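Local coordinates for peptidoglycan synthetase penicillin-binding protein 3 (Bifidobacterium adolescentis, PDB 4YE5) that probably binds penicillin and is thought to cross-link peptidoglycan as a transpeptidase during cell-wall synthesis, at residues T51-P56 against G114-L119; E318-K323 against D391-N396. All coordinates share one frame; numbering follows the deposited sequence.

Contact 1: T51-P56 against G114-L119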
# COMPACT_ATOMS: atom_id res chain seq x y z
N THR A 51 -22.70 3.63 22.01
CA THR A 51 -23.99 4.26 22.18
C THR A 51 -24.89 3.29 22.94
O THR A 51 -24.98 2.11 22.57
CB THR A 51 -24.62 4.65 20.84
OG1 THR A 51 -23.72 5.51 20.12
CG2 THR A 51 -25.91 5.41 21.06
N ILE A 52 -25.51 3.76 24.02
CA ILE A 52 -26.40 2.91 24.81
C ILE A 52 -27.82 3.06 24.29
O ILE A 52 -28.36 4.17 24.24
CB ILE A 52 -26.33 3.24 26.31
CG1 ILE A 52 -24.90 3.04 26.84
CG2 ILE A 52 -27.34 2.37 27.12
CD1 ILE A 52 -24.31 1.67 26.53
N ILE A 53 -28.40 1.93 23.89
CA ILE A 53 -29.72 1.91 23.26
C ILE A 53 -30.74 1.24 24.17
O ILE A 53 -30.45 0.20 24.77
CB ILE A 53 -29.68 1.12 21.92
CG1 ILE A 53 -28.64 1.71 20.96
CG2 ILE A 53 -31.07 1.06 21.27
CD1 ILE A 53 -28.89 3.18 20.59
N GLY A 54 -31.93 1.81 24.28
CA GLY A 54 -33.04 1.15 24.94
C GLY A 54 -34.11 0.68 23.96
O GLY A 54 -34.28 1.25 22.87
N ASN A 55 -34.82 -0.37 24.34
CA ASN A 55 -35.99 -0.87 23.61
C ASN A 55 -37.25 -0.55 24.44
O ASN A 55 -37.60 -1.29 25.36
CB ASN A 55 -35.86 -2.38 23.39
CG ASN A 55 -37.03 -2.98 22.60
OD1 ASN A 55 -38.16 -2.52 22.69
ND2 ASN A 55 -36.74 -4.03 21.84
N PRO A 56 -37.94 0.55 24.08
CA PRO A 56 -39.07 1.04 24.88
C PRO A 56 -40.14 -0.01 25.16
O PRO A 56 -40.58 -0.15 26.30
CB PRO A 56 -39.62 2.19 24.03
CG PRO A 56 -38.42 2.67 23.25
CD PRO A 56 -37.66 1.41 22.92
N GLY A 114 -42.32 1.88 19.88
CA GLY A 114 -41.24 1.35 19.07
C GLY A 114 -40.27 0.50 19.87
O GLY A 114 -40.45 0.28 21.06
N GLN A 115 -39.24 0.02 19.19
CA GLN A 115 -38.29 -0.90 19.78
C GLN A 115 -36.92 -0.29 19.89
O GLN A 115 -35.94 -0.99 20.13
CB GLN A 115 -38.22 -2.18 18.94
CG GLN A 115 -39.55 -2.90 18.82
CD GLN A 115 -39.38 -4.40 18.68
OE1 GLN A 115 -39.53 -5.15 19.65
NE2 GLN A 115 -39.05 -4.84 17.47
N TYR A 116 -36.83 1.03 19.71
CA TYR A 116 -35.54 1.69 19.61
C TYR A 116 -35.55 3.12 20.15
O TYR A 116 -36.43 3.92 19.81
CB TYR A 116 -35.09 1.70 18.15
CG TYR A 116 -33.76 2.36 17.92
CD1 TYR A 116 -33.67 3.73 17.66
CD2 TYR A 116 -32.59 1.63 17.93
CE1 TYR A 116 -32.45 4.34 17.44
CE2 TYR A 116 -31.36 2.23 17.71
CZ TYR A 116 -31.30 3.59 17.47
OH TYR A 116 -30.08 4.18 17.25
N VAL A 117 -34.56 3.45 20.98
CA VAL A 117 -34.35 4.82 21.46
C VAL A 117 -32.91 4.97 21.95
O VAL A 117 -32.39 4.09 22.62
CB VAL A 117 -35.39 5.24 22.55
CG1 VAL A 117 -35.16 4.52 23.89
CG2 VAL A 117 -35.36 6.75 22.77
N VAL A 118 -32.24 6.05 21.56
CA VAL A 118 -30.91 6.33 22.09
C VAL A 118 -31.05 6.85 23.51
O VAL A 118 -31.84 7.76 23.76
CB VAL A 118 -30.15 7.38 21.26
CG1 VAL A 118 -28.83 7.73 21.94
CG2 VAL A 118 -29.90 6.86 19.87
N LEU A 119 -30.30 6.27 24.44
CA LEU A 119 -30.36 6.71 25.83
C LEU A 119 -29.17 7.58 26.16
O LEU A 119 -29.28 8.55 26.91
CB LEU A 119 -30.41 5.51 26.78
CG LEU A 119 -31.62 4.60 26.63
CD1 LEU A 119 -31.44 3.36 27.50
CD2 LEU A 119 -32.90 5.35 26.99
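Strands 51-54 and 117-119 run antiparallel, their short axes turned 130° from one another, with Gly54 and Val117 making the hydrogen-bonded pair and Ile53 and Val118 the non-hydrogen-bonded one. Leu119 N donates to Ile52 O at 2.9 Å and Gly54 N to Val117 O at 2.9 Å. The return bond from Val117 N to Gly54 O is weak, and beyond it the pairing gives way to a CA-H...O contact from Asn55 CA to Gln115 O.

On the face that carries Ile53 and Val118, the two branches of Ile53 divide their contacts. CG2, anti to the backbone N, meets Tyr116 CD2 at 3.7 Å, while CD1 reaches both Tyr116 OH and, at 3.9 Å, Val118 CG2. Val118 CG1 touches the methyl of Thr51. The other face holds Val117 and Leu119. Because Gly54 has no side chain, Leu119 CD1 can settle over its backbone, 3.6 Å from Gly54 N. Val117 CG1, held between the backbone N and the carbonyl carbon (chi1 71°), crosses to Pro56 CG at 3.8 Å. The proline ring also lays its CD against Tyr116 N, 3.3 Å away.

Asn55, where the pairing with 114-119 stops, is the N-cap of helix 56-61, its OD1 accepting from Gln58 N. Leu110 and Ile112, in the loop after helix 103-109, pack on Val117, while strand 140-144 pairs with the other edge of strand 50-54, making that strand the middle one of a three-stranded antiparallel sheet.

Contact 2: E318-K323 against D391-N396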
# COMPACT_ATOMS: atom_id res chain seq x y z
N GLU A 318 13.14 -2.20 -42.39
CA GLU A 318 11.83 -2.52 -42.96
C GLU A 318 10.96 -1.29 -43.17
O GLU A 318 9.79 -1.27 -42.76
CB GLU A 318 11.10 -3.52 -42.08
CG GLU A 318 11.83 -4.82 -41.86
CD GLU A 318 11.04 -5.78 -41.01
OE1 GLU A 318 9.82 -5.92 -41.25
OE2 GLU A 318 11.63 -6.39 -40.09
N GLY A 319 11.53 -0.25 -43.77
CA GLY A 319 10.81 0.98 -44.03
C GLY A 319 10.57 1.85 -42.81
O GLY A 319 9.94 2.90 -42.91
N GLN A 320 11.07 1.43 -41.65
CA GLN A 320 10.89 2.22 -40.44
C GLN A 320 12.19 2.88 -40.01
O GLN A 320 13.24 2.23 -39.98
CB GLN A 320 10.34 1.34 -39.30
CG GLN A 320 8.95 0.79 -39.56
CD GLN A 320 7.92 1.89 -39.78
OE1 GLN A 320 7.91 2.90 -39.06
NE2 GLN A 320 7.06 1.70 -40.77
N THR A 321 12.13 4.16 -39.66
CA THR A 321 13.32 4.90 -39.26
C THR A 321 13.32 5.19 -37.77
O THR A 321 12.33 5.67 -37.22
CB THR A 321 13.49 6.19 -40.08
OG1 THR A 321 13.83 5.85 -41.43
CG2 THR A 321 14.60 7.06 -39.50
N TYR A 322 14.44 4.87 -37.12
CA TYR A 322 14.59 5.10 -35.69
C TYR A 322 15.71 6.09 -35.41
O TYR A 322 16.75 6.06 -36.06
CB TYR A 322 14.83 3.78 -34.94
CG TYR A 322 13.78 2.75 -35.24
CD1 TYR A 322 12.62 2.66 -34.47
CD2 TYR A 322 13.93 1.87 -36.32
CE1 TYR A 322 11.65 1.72 -34.75
CE2 TYR A 322 12.97 0.92 -36.61
CZ TYR A 322 11.83 0.85 -35.83
OH TYR A 322 10.87 -0.09 -36.13
N LYS A 323 15.48 6.97 -34.43
CA LYS A 323 16.44 8.01 -34.08
C LYS A 323 16.72 8.01 -32.59
O LYS A 323 15.88 7.62 -31.78
CB LYS A 323 15.91 9.39 -34.49
CG LYS A 323 15.89 9.62 -35.99
CD LYS A 323 15.54 11.06 -36.34
CE LYS A 323 15.82 11.37 -37.81
NZ LYS A 323 14.92 10.63 -38.74
N ASP A 391 3.26 -4.60 -34.69
CA ASP A 391 3.54 -4.33 -36.10
C ASP A 391 5.04 -4.13 -36.26
O ASP A 391 5.78 -4.26 -35.28
CB ASP A 391 2.74 -3.12 -36.63
CG ASP A 391 3.08 -1.82 -35.92
OD1 ASP A 391 4.28 -1.53 -35.73
OD2 ASP A 391 2.14 -1.09 -35.55
N ARG A 392 5.49 -3.81 -37.47
CA ARG A 392 6.92 -3.72 -37.75
C ARG A 392 7.66 -2.63 -36.97
O ARG A 392 8.88 -2.70 -36.81
CB ARG A 392 7.19 -3.57 -39.26
CG ARG A 392 6.88 -4.83 -40.07
CD ARG A 392 7.12 -6.12 -39.27
NE ARG A 392 8.51 -6.58 -39.33
CZ ARG A 392 8.94 -7.73 -38.82
NH1 ARG A 392 10.22 -8.07 -38.91
NH2 ARG A 392 8.08 -8.55 -38.22
N ARG A 393 6.93 -1.63 -36.48
CA ARG A 393 7.55 -0.60 -35.66
C ARG A 393 7.56 -0.94 -34.16
O ARG A 393 8.60 -0.88 -33.50
CB ARG A 393 6.90 0.76 -35.90
CG ARG A 393 7.58 1.88 -35.12
CD ARG A 393 7.27 3.27 -35.65
NE ARG A 393 8.24 4.22 -35.11
CZ ARG A 393 9.34 4.62 -35.75
NH1 ARG A 393 9.60 4.17 -36.97
NH2 ARG A 393 10.17 5.48 -35.17
N THR A 394 6.40 -1.31 -33.62
CA THR A 394 6.29 -1.56 -32.19
C THR A 394 7.13 -2.76 -31.75
O THR A 394 7.52 -2.84 -30.59
CB THR A 394 4.83 -1.76 -31.74
OG1 THR A 394 4.29 -2.93 -32.36
CG2 THR A 394 3.98 -0.53 -32.12
N ARG A 395 7.42 -3.68 -32.66
CA ARG A 395 8.30 -4.81 -32.33
C ARG A 395 9.69 -4.29 -31.97
O ARG A 395 10.44 -4.95 -31.25
CB ARG A 395 8.39 -5.82 -33.48
CG ARG A 395 9.22 -5.34 -34.67
CD ARG A 395 9.39 -6.41 -35.74
NE ARG A 395 10.06 -7.61 -35.25
CZ ARG A 395 11.37 -7.83 -35.33
NH1 ARG A 395 11.88 -8.97 -34.86
NH2 ARG A 395 12.16 -6.93 -35.88
N ASN A 396 10.03 -3.09 -32.45
CA ASN A 396 11.32 -2.47 -32.15
C ASN A 396 11.30 -1.48 -30.98
O ASN A 396 12.21 -1.47 -30.14
CB ASN A 396 11.89 -1.80 -33.41
CG ASN A 396 12.54 -2.81 -34.33
OD1 ASN A 396 13.35 -3.62 -33.88
ND2 ASN A 396 12.17 -2.78 -35.61
O HOH W 1 11.46 -1.66 -38.31
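Arg393 meets Gln320, Thr321 and Tyr322 of strand 320-323, its guanidinium held by both hydrogen bonds and stacking; in the transpeptidase domain this joins the two-stranded hairpin 314-317/320-323 to the capped turn entering helix 394-397. With CG anti to the backbone N (chi1 -176°) and the chain extended as far as NE, Arg393 reaches across to Thr321 O, which NH1 and NH2 grip together end-on, NH2 at 3.0 Å. Both nitrogens approach this oxygen from the same face of its carbonyl plane. NH1 also donates to Gln320 OE1 at 3.0 Å, in the plane of the side-chain amide and on a lone pair.

The same guanidinium lies flat on Tyr322, with planes 14° apart and centres separated by 4.5 Å, an offset cation-pi stack in which Tyr322 CE1 sits over the guanidinium centre. Asn396 CB packs 3.6 Å from Tyr322 CZ. A water accompanies the phenol: it lies 2.8 Å from Tyr322 OH and donates to Arg392 O.

At the turn, Glu318 and Arg392 form a two-pronged salt bridge, OE1 facing NE and OE2 facing NH1. The modelled separations are too short for their exact values to be trusted. Arg395 CD covers one face of the Arg392 guanidinium, and the NE of Arg395 donates to Asn356.

Within segment 391-396 a capping box shapes the turn: Asp391 OD1 accepts from Thr394 N at 3.0 Å and also from Arg393 N, while Asp391 N donates to Thr394 OG1.

The in-plane bonds and the stack together fix the rotation of the Arg393 guanidinium, whose positive charge would be eased by two carbonyl oxygens and an aromatic face rather than by a carboxylate of this contact. The acidic partner, Glu318, probably balances the neighbouring Arg392 instead.

Along the chain from the N terminus, contact 1 comes first: it closes a loop of 57 residues, partly helical, by bringing residues 114-119 back to strand 50-54 in the dimerisation domain. The chain then runs on into the transpeptidase domain, where contact 2 closes a second loop, of 67 residues, joining the hairpin of strands 314-317 and 320-323 to the turn that enters helix 394-397. The two closures follow in series, neither enclosing nor crossing the other. They lie on opposite sides of the chain's centre, their centres about 74 Å apart, so each ties together parts of its own region of this elongated molecule.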